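Local coordinates for microcompartments protein (PDB 3NWG) that probably serves as a tandem BMC-domain shell protein, related to PduT, that helps build the protein coat of a bacterial microcompartment, at residues A19-A22 / M23-A27; A52-S55 / S56-G60; T62-A65 / H66-L69; L108-A111 / A112-A116. One frame throughout, in Å; residues are numbered along the deposited sequence.

Contact 1 (A19-A22 / M23-A27); sequences AADA and MLKAA
Asp-21 and Lys-25, one helical turn apart on the flank of helix 13-26 that faces a second subunit, reach over the backbone to meet at their charged ends. Lys-25 has its CG beside the backbone N (chi1 -76°) and is stretched out from there, which carries the methylenes back over the preceding turn; its CG passes 3.2 Å from Asp-21 O before the ammonium arrives at the carboxylate. That group is met on the syn side of OD2, slightly out of its plane, in a salt bridge of 2.6 Å between Asp-21 OD2 and Lys-25 NZ. Met-23, a selenomethionine, leads the other way: its SE lies 3.6 Å from Ala-19 O, and the side chain runs on to Val-44 and Ile-46 of the sheet. Ala-19, Ala-22 and Ala-26 are short enough to let helix 50-64 lie close. Beneath the side chains, Met-23 N bonds to Ala-19 O (2.9 Å) and Leu-24 N to Ala-20 O (3.0 Å), whereas Lys-25 N makes two weak bonds, to Asp-21 O and Ala-22 O, as the helix nears its end. Both charged groups also serve the second subunit, where Asp-21 OD1 takes the N-H of His-174 and Lys-25 NZ bonds to Ser-172 O. With an asparagine in place of Asp-21, the lysine would probably lose its charge partner, and its ammonium would be less firmly aimed at the neighbouring subunit. An acid and a base four residues apart probably help to fix each other's direction, together with the second subunit's backbone groups.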
loop_
_atom_site.group_PDB
_atom_site.type_symbol
_atom_site.label_atom_id
_atom_site.label_comp_id
_atom_site.label_asym_id
_atom_site.label_seq_id
_atom_site.Cartn_x
_atom_site.Cartn_y
_atom_site.Cartn_z
ATOM N N ALA A 19 27.300 -8.055 -1.680
ATOM C CA ALA A 19 27.354 -9.454 -2.049
ATOM C C ALA A 19 26.413 -9.688 -3.225
ATOM O O ALA A 19 26.759 -10.407 -4.163
ATOM C CB ALA A 19 26.997 -10.344 -0.872
ATOM N N ALA A 20 25.237 -9.057 -3.184
ATOM C CA ALA A 20 24.220 -9.249 -4.222
ATOM C C ALA A 20 24.738 -8.732 -5.550
ATOM O O ALA A 20 24.488 -9.325 -6.594
ATOM C CB ALA A 20 22.914 -8.557 -3.851
ATOM N N ASP A 21 25.493 -7.644 -5.494
ATOM C CA ASP A 21 26.068 -7.038 -6.682
ATOM C C ASP A 21 27.070 -7.978 -7.338
ATOM O O ASP A 21 27.070 -8.124 -8.554
ATOM C CB ASP A 21 26.771 -5.735 -6.309
ATOM C CG ASP A 21 27.239 -4.957 -7.525
ATOM O OD1 ASP A 21 26.361 -4.395 -8.216
ATOM O OD2 ASP A 21 28.471 -4.900 -7.793
ATOM N N ALA A 22 27.925 -8.586 -6.516
ATOM C CA ALA A 22 28.892 -9.582 -6.943
ATOM C C ALA A 22 28.191 -10.786 -7.579
ATOM O O ALA A 22 28.597 -11.248 -8.658
ATOM C CB ALA A 22 29.740 -10.022 -5.769
HETATM N N MSE A 23 27.130 -11.265 -6.923
HETATM C CA MSE A 23 26.386 -12.458 -7.359
HETATM C C MSE A 23 25.708 -12.284 -8.724
HETATM O O MSE A 23 25.739 -13.180 -9.582
HETATM C CB MSE A 23 25.361 -12.828 -6.293
HETATM C CG MSE A 23 26.036 -13.298 -5.028
HETATM SE SE MSE A 23 24.924 -13.419 -3.434
HETATM C CE MSE A 23 23.955 -15.075 -3.902
ATOM N N LEU A 24 25.102 -11.118 -8.929
ATOM C CA LEU A 24 24.452 -10.815 -10.193
ATOM C C LEU A 24 25.456 -10.716 -11.332
ATOM O O LEU A 24 25.115 -10.999 -12.495
ATOM C CB LEU A 24 23.678 -9.505 -10.086
ATOM C CG LEU A 24 22.501 -9.569 -9.125
ATOM C CD1 LEU A 24 21.937 -8.186 -8.944
ATOM C CD2 LEU A 24 21.432 -10.562 -9.630
ATOM N N LYS A 25 26.683 -10.312 -10.996
ATOM C CA LYS A 25 27.688 -10.015 -12.005
ATOM C C LYS A 25 28.467 -11.257 -12.396
ATOM O O LYS A 25 29.037 -11.332 -13.486
ATOM C CB LYS A 25 28.647 -8.942 -11.494
ATOM C CG LYS A 25 28.068 -7.559 -11.517
ATOM C CD LYS A 25 29.048 -6.549 -10.994
ATOM C CE LYS A 25 28.463 -5.156 -11.088
ATOM N NZ LYS A 25 29.199 -4.195 -10.217
ATOM N N ALA A 26 28.462 -12.240 -11.497
ATOM C CA ALA A 26 29.362 -13.367 -11.580
ATOM C C ALA A 26 29.098 -14.283 -12.774
ATOM O O ALA A 26 30.022 -14.927 -13.269
ATOM C CB ALA A 26 29.328 -14.144 -10.289
ATOM N N ALA A 27 27.851 -14.321 -13.239
ATOM C CA ALA A 27 27.391 -15.335 -14.183
ATOM C C ALA A 27 25.950 -15.005 -14.556
ATOM O O ALA A 27 25.361 -14.127 -13.933
ATOM C CB ALA A 27 27.488 -16.725 -13.552
#

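Contact 2 (A52-S55 / S56-G60)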
loop_
_atom_site.group_PDB
_atom_site.type_symbol
_atom_site.label_atom_id
_atom_site.label_comp_id
_atom_site.label_asym_id
_atom_site.label_seq_id
_atom_site.Cartn_x
_atom_site.Cartn_y
_atom_site.Cartn_z
ATOM N N ALA A 52 26.322 -21.742 -13.152
ATOM C CA ALA A 52 26.111 -20.306 -13.020
ATOM C C ALA A 52 25.790 -19.931 -11.566
ATOM O O ALA A 52 26.396 -19.015 -11.004
ATOM C CB ALA A 52 25.019 -19.831 -13.976
ATOM N N VAL A 53 24.873 -20.670 -10.943
ATOM C CA VAL A 53 24.571 -20.478 -9.523
ATOM C C VAL A 53 25.811 -20.731 -8.644
ATOM O O VAL A 53 26.020 -20.047 -7.639
ATOM C CB VAL A 53 23.366 -21.348 -9.061
ATOM C CG1 VAL A 53 23.195 -21.326 -7.552
ATOM C CG2 VAL A 53 22.089 -20.884 -9.727
ATOM N N GLN A 54 26.657 -21.679 -9.023
ATOM C CA GLN A 54 27.830 -21.946 -8.203
ATOM C C GLN A 54 28.812 -20.789 -8.216
ATOM O O GLN A 54 29.454 -20.515 -7.195
ATOM C CB GLN A 54 28.531 -23.235 -8.608
ATOM C CG GLN A 54 29.848 -23.449 -7.853
ATOM C CD GLN A 54 29.635 -23.731 -6.366
ATOM O OE1 GLN A 54 29.305 -24.861 -5.994
ATOM N NE2 GLN A 54 29.819 -22.706 -5.514
ATOM N N SER A 55 28.922 -20.104 -9.357
ATOM C CA SER A 55 29.867 -18.992 -9.481
ATOM C C SER A 55 29.327 -17.795 -8.717
ATOM O O SER A 55 30.049 -17.117 -7.978
ATOM C CB SER A 55 30.063 -18.613 -10.942
ATOM O OG SER A 55 30.430 -19.744 -11.711
ATOM N N SER A 56 28.036 -17.558 -8.910
ATOM C CA SER A 56 27.333 -16.488 -8.261
ATOM C C SER A 56 27.448 -16.613 -6.734
ATOM O O SER A 56 27.807 -15.640 -6.055
ATOM C CB SER A 56 25.889 -16.534 -8.716
ATOM O OG SER A 56 25.171 -15.380 -8.351
ATOM N N VAL A 57 27.183 -17.803 -6.196
ATOM C CA VAL A 57 27.306 -18.021 -4.741
ATOM C C VAL A 57 28.746 -17.830 -4.211
ATOM O O VAL A 57 28.948 -17.158 -3.196
ATOM C CB VAL A 57 26.702 -19.375 -4.286
ATOM C CG1 VAL A 57 27.041 -19.674 -2.824
ATOM C CG2 VAL A 57 25.189 -19.377 -4.498
ATOM N N THR A 58 29.739 -18.387 -4.907
ATOM C CA THR A 58 31.137 -18.157 -4.546
ATOM C C THR A 58 31.474 -16.666 -4.582
ATOM O O THR A 58 32.153 -16.158 -3.680
ATOM C CB THR A 58 32.110 -18.955 -5.432
ATOM O OG1 THR A 58 31.862 -20.364 -5.272
ATOM C CG2 THR A 58 33.580 -18.641 -5.055
ATOM N N ALA A 59 30.974 -15.957 -5.592
ATOM C CA ALA A 59 31.215 -14.517 -5.700
ATOM C C ALA A 59 30.731 -13.768 -4.445
ATOM O O ALA A 59 31.458 -12.935 -3.888
ATOM C CB ALA A 59 30.552 -13.968 -6.927
ATOM N N GLY A 60 29.509 -14.082 -4.007
ATOM C CA GLY A 60 28.912 -13.430 -2.844
ATOM C C GLY A 60 29.670 -13.795 -1.591
ATOM O O GLY A 60 29.975 -12.931 -0.773
#
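Gln-54 and Thr-58 share the outer side of helix 50-64, one turn apart, while Val-53 and Val-57 share the side facing the sheet. Gln-54 bends at chi2 (68°), which brings its amide toward the following turn and leaves NE2 3.1 Å from Thr-58 OG1. The threonine hydroxyl stands beside its own backbone N, turned back toward the preceding turn, and Thr-58 OG1 lies 3.1 Å from Gln-54 O; whether its proton goes there is not settled. The same Gln-54 O accepts the N-H of Thr-58. On the inner side the branches touch, Val-53 CG1 lying 4.1 Å from Val-57 CG2, and each valine also packs on the strands beneath, both on Ile-73, Val-57 also on Val-8. These positions are set by regular helical bonds: Ser-56 N to Ala-52 O (3.0 Å), Val-57 N to Val-53 O (2.9 Å) and Ala-59 N to Ser-55 O (2.8 Å). The two serines turn their hydroxyls to backbone oxygens, Ser-55 OG to Ala-51 O within its own helix and the buried Ser-56 OG to Met-23 O of helix 13-26, where a small polar residue can tie two helices together. Ala-59 and Gly-60, with little or no side chain, allow that neighbour to approach. Valines inward, polar groups outward and small residues beside the next helix make this an amphipathic helix of the alpha/beta BMC fold, lying on its four-stranded antiparallel sheet.

Contact 3 (T62-A65 / H66-L69)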
loop_
_atom_site.group_PDB
_atom_site.type_symbol
_atom_site.label_atom_id
_atom_site.label_comp_id
_atom_site.label_asym_id
_atom_site.label_seq_id
_atom_site.Cartn_x
_atom_site.Cartn_y
_atom_site.Cartn_z
ATOM N N THR A 62 32.711 -14.500 -1.458
ATOM C CA THR A 62 33.950 -13.753 -1.597
ATOM C C THR A 62 33.814 -12.334 -1.077
ATOM O O THR A 62 34.627 -11.903 -0.277
ATOM C CB THR A 62 34.450 -13.726 -3.055
ATOM O OG1 THR A 62 34.543 -15.064 -3.549
ATOM C CG2 THR A 62 35.827 -13.095 -3.141
HETATM N N MSE A 63 32.796 -11.612 -1.524
HETATM C CA MSE A 63 32.612 -10.234 -1.097
HETATM C C MSE A 63 32.227 -10.150 0.361
HETATM O O MSE A 63 32.819 -9.376 1.104
HETATM C CB MSE A 63 31.591 -9.491 -1.955
HETATM C CG MSE A 63 32.003 -9.343 -3.423
HETATM SE SE MSE A 63 33.736 -8.500 -3.741
HETATM C CE MSE A 63 33.478 -6.940 -2.659
ATOM N N ALA A 64 31.265 -10.966 0.773
ATOM C CA ALA A 64 30.772 -10.939 2.142
ATOM C C ALA A 64 31.721 -11.529 3.214
ATOM O O ALA A 64 31.658 -11.134 4.370
ATOM C CB ALA A 64 29.389 -11.560 2.216
ATOM N N ALA A 65 32.604 -12.447 2.839
ATOM C CA ALA A 65 33.654 -12.952 3.768
ATOM C C ALA A 65 33.160 -13.380 5.175
ATOM O O ALA A 65 32.415 -14.355 5.287
ATOM C CB ALA A 65 34.854 -11.966 3.858
ATOM N N HIS A 66 33.555 -12.671 6.235
ATOM C CA HIS A 66 33.209 -13.113 7.602
ATOM C C HIS A 66 31.774 -12.793 8.072
ATOM O O HIS A 66 31.346 -13.243 9.156
ATOM C CB HIS A 66 34.187 -12.553 8.621
ATOM C CG HIS A 66 35.577 -13.082 8.483
ATOM N ND1 HIS A 66 35.967 -14.296 9.011
ATOM C CD2 HIS A 66 36.681 -12.547 7.905
ATOM C CE1 HIS A 66 37.252 -14.488 8.763
ATOM N NE2 HIS A 66 37.708 -13.442 8.090
ATOM N N SER A 67 31.045 -12.005 7.283
ATOM C CA SER A 67 29.677 -11.671 7.623
ATOM C C SER A 67 28.688 -12.599 6.912
ATOM O O SER A 67 27.477 -12.355 6.921
ATOM C CB SER A 67 29.382 -10.191 7.351
ATOM O OG SER A 67 29.421 -9.902 5.976
ATOM N N VAL A 68 29.204 -13.672 6.309
ATOM C CA VAL A 68 28.335 -14.710 5.768
ATOM C C VAL A 68 27.814 -15.544 6.935
ATOM O O VAL A 68 28.576 -15.971 7.815
ATOM C CB VAL A 68 29.060 -15.604 4.734
ATOM C CG1 VAL A 68 28.090 -16.614 4.099
ATOM C CG2 VAL A 68 29.705 -14.746 3.656
ATOM N N LEU A 69 26.507 -15.752 6.963
ATOM C CA LEU A 69 25.921 -16.561 8.007
ATOM C C LEU A 69 25.592 -17.937 7.451
ATOM O O LEU A 69 25.727 -18.952 8.150
ATOM C CB LEU A 69 24.684 -15.881 8.584
ATOM C CG LEU A 69 24.911 -14.557 9.310
ATOM C CD1 LEU A 69 23.575 -13.997 9.711
ATOM C CD2 LEU A 69 25.843 -14.710 10.519
#
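Ala-64 and Ser-67 meet where helix 50-64 ends, and the carbonyl oxygen of Ala-64 is gripped twice by the serine. Ser-67 N bonds to Ala-64 O at 3.1 Å, and Ser-67 OG reaches the same oxygen at 3.0 Å; chi1 of 67° sets the hydroxyl between the serine's N and carbonyl carbon, where it can work beside the N-H. The firmer packing lies next to this, with Val-68 CG2 3.5 Å from Ala-64 CB and also against Ala-65 O, to which Val-68 N adds a weak bond of 3.4 Å. Ala-64 in turn rests on Val-10 and Ala-19, where a methyl suits the close approach of both neighbours. The other side is looser and open to solvent: there the exposed ring of His-66 keeps only a marginal approach to Ala-65. With an alanine in place of Ser-67, Ala-64 O would probably keep just the backbone donor, and the turn would be held less firmly. Ala-65 (phi 49°, psi -114°) and His-66 form the corners of a type II' beta turn, unusual in having alanine where glycine is common, which carries the chain from the helix into strand 68-74 of the BMC fold.

Contact 4 (L108-A111 / A112-A116)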
loop_
_atom_site.group_PDB
_atom_site.type_symbol
_atom_site.label_atom_id
_atom_site.label_comp_id
_atom_site.label_asym_id
_atom_site.label_seq_id
_atom_site.Cartn_x
_atom_site.Cartn_y
_atom_site.Cartn_z
ATOM N N LEU A 108 13.752 -24.703 4.422
ATOM C CA LEU A 108 12.494 -24.485 3.716
ATOM C C LEU A 108 12.597 -24.804 2.218
ATOM O O LEU A 108 11.734 -25.495 1.678
ATOM C CB LEU A 108 11.917 -23.085 3.918
ATOM C CG LEU A 108 10.489 -23.174 3.366
ATOM C CD1 LEU A 108 9.521 -23.722 4.419
ATOM C CD2 LEU A 108 10.009 -21.894 2.742
ATOM N N ILE A 109 13.640 -24.314 1.549
ATOM C CA ILE A 109 13.776 -24.576 0.125
ATOM C C ILE A 109 13.790 -26.071 -0.121
ATOM O O ILE A 109 13.054 -26.558 -0.990
ATOM C CB ILE A 109 15.025 -23.916 -0.463
ATOM C CG1 ILE A 109 14.798 -22.407 -0.592
ATOM C CG2 ILE A 109 15.365 -24.501 -1.833
ATOM C CD1 ILE A 109 16.098 -21.607 -0.554
ATOM N N VAL A 110 14.601 -26.793 0.656
ATOM C CA VAL A 110 14.680 -28.245 0.536
ATOM C C VAL A 110 13.282 -28.884 0.699
ATOM O O VAL A 110 12.889 -29.742 -0.106
ATOM C CB VAL A 110 15.666 -28.857 1.559
ATOM C CG1 VAL A 110 15.455 -30.348 1.670
ATOM C CG2 VAL A 110 17.083 -28.588 1.163
ATOM N N ALA A 111 12.537 -28.442 1.718
ATOM C CA ALA A 111 11.226 -29.005 2.034
ATOM C C ALA A 111 10.198 -28.713 0.951
ATOM O O ALA A 111 9.459 -29.614 0.534
ATOM C CB ALA A 111 10.734 -28.493 3.361
ATOM N N ALA A 112 10.148 -27.460 0.508
ATOM C CA ALA A 112 9.262 -27.074 -0.581
ATOM C C ALA A 112 9.578 -27.892 -1.837
ATOM O O ALA A 112 8.676 -28.392 -2.491
ATOM C CB ALA A 112 9.361 -25.575 -0.858
ATOM N N ASP A 113 10.867 -28.047 -2.143
ATOM C CA ASP A 113 11.297 -28.724 -3.358
ATOM C C ASP A 113 10.958 -30.204 -3.283
ATOM O O ASP A 113 10.455 -30.783 -4.245
ATOM C CB ASP A 113 12.798 -28.501 -3.602
ATOM C CG ASP A 113 13.316 -29.236 -4.842
ATOM O OD1 ASP A 113 12.950 -28.866 -5.993
ATOM O OD2 ASP A 113 14.109 -30.195 -4.653
ATOM N N THR A 114 11.219 -30.816 -2.133
ATOM C CA THR A 114 10.838 -32.206 -1.937
ATOM C C THR A 114 9.306 -32.356 -1.994
ATOM O O THR A 114 8.787 -33.272 -2.624
ATOM C CB THR A 114 11.438 -32.786 -0.629
ATOM O OG1 THR A 114 12.870 -32.820 -0.739
ATOM C CG2 THR A 114 10.938 -34.218 -0.381
ATOM N N ALA A 115 8.584 -31.434 -1.372
ATOM C CA ALA A 115 7.130 -31.483 -1.425
ATOM C C ALA A 115 6.655 -31.454 -2.871
ATOM O O ALA A 115 5.931 -32.338 -3.292
ATOM C CB ALA A 115 6.501 -30.340 -0.614
ATOM N N ALA A 116 7.087 -30.464 -3.641
ATOM C CA ALA A 116 6.641 -30.329 -5.031
ATOM C C ALA A 116 7.011 -31.539 -5.894
ATOM O O ALA A 116 6.305 -31.867 -6.843
ATOM C CB ALA A 116 7.178 -29.060 -5.641
#
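Leu-108 to Ala-111 hand their carbonyl oxygens to the N-H groups of Ala-112 to Ala-115 in four unbroken i to i+4 bonds, the regular mid-portion of helix 105-117. The straightest runs from Ala-112 N to Leu-108 O, 2.8 Å long with an N-H...O angle of 178°. Asp-113 N to Ile-109 O follows at 2.9 Å, then Thr-114 N to Val-110 O and Ala-115 N to Ala-111 O, both at 2.8 Å. With the backbone so satisfied, the side chains are left to deal mainly with their surroundings. The closest they come to one another is on the face with Val-110 and Thr-114, where Val-110 CG1 lies 4.3 Å from Thr-114 OG1 and both rest on Leu-157 of helix 144-160. In the BMC fold such a helix is packed on an antiparallel sheet beside a second helix, and here, in the second BMC domain, Leu-108 and Ala-112 face the sheet. The leucine reaches Ile-126, Ser-136 and Val-138, and the small alanine one turn on, against Ile-126 and Val-138, is consistent with the helix lying close to the strands. Ala-115 is similarly small where it meets Ser-150. Asp-113 stands on yet another side, its CG anti to the backbone N (chi1 178°), which sends the carboxylate out to its partners. That buried group is satisfied at both oxygens: OD1 takes the backbone N-H of His-78, and OD2 forms a salt bridge with Lys-117, one turn further along. Phe-72 against Val-110 and Leu-74 against Asp-113 bring strand 68-74 to this same helix.

Contacts 1, 2 and 3 gather in the first BMC domain. Contacts 1 and 2 lie on neighbouring helices, their centres about 7 Å apart; besides the serine link between the helices, Ala-26 CB meets Ala-59 CB and Met-23 CG meets Gly-60 CA, both at 3.6 Å. Contact 3 ends the helix of contact 2 and touches contact 1 through Met-63 CG on Ala-22 CB. Contact 4 stands apart, its centre about 25 Å from that of contact 1, yet Asp-113, Lys-117 and His-78 repeat within one chain the pattern Asp-21 and Lys-25 make with His-174 of a second subunit. A glycerol, probably from crystallisation, lies about 4 Å from the Lys-25 side chain.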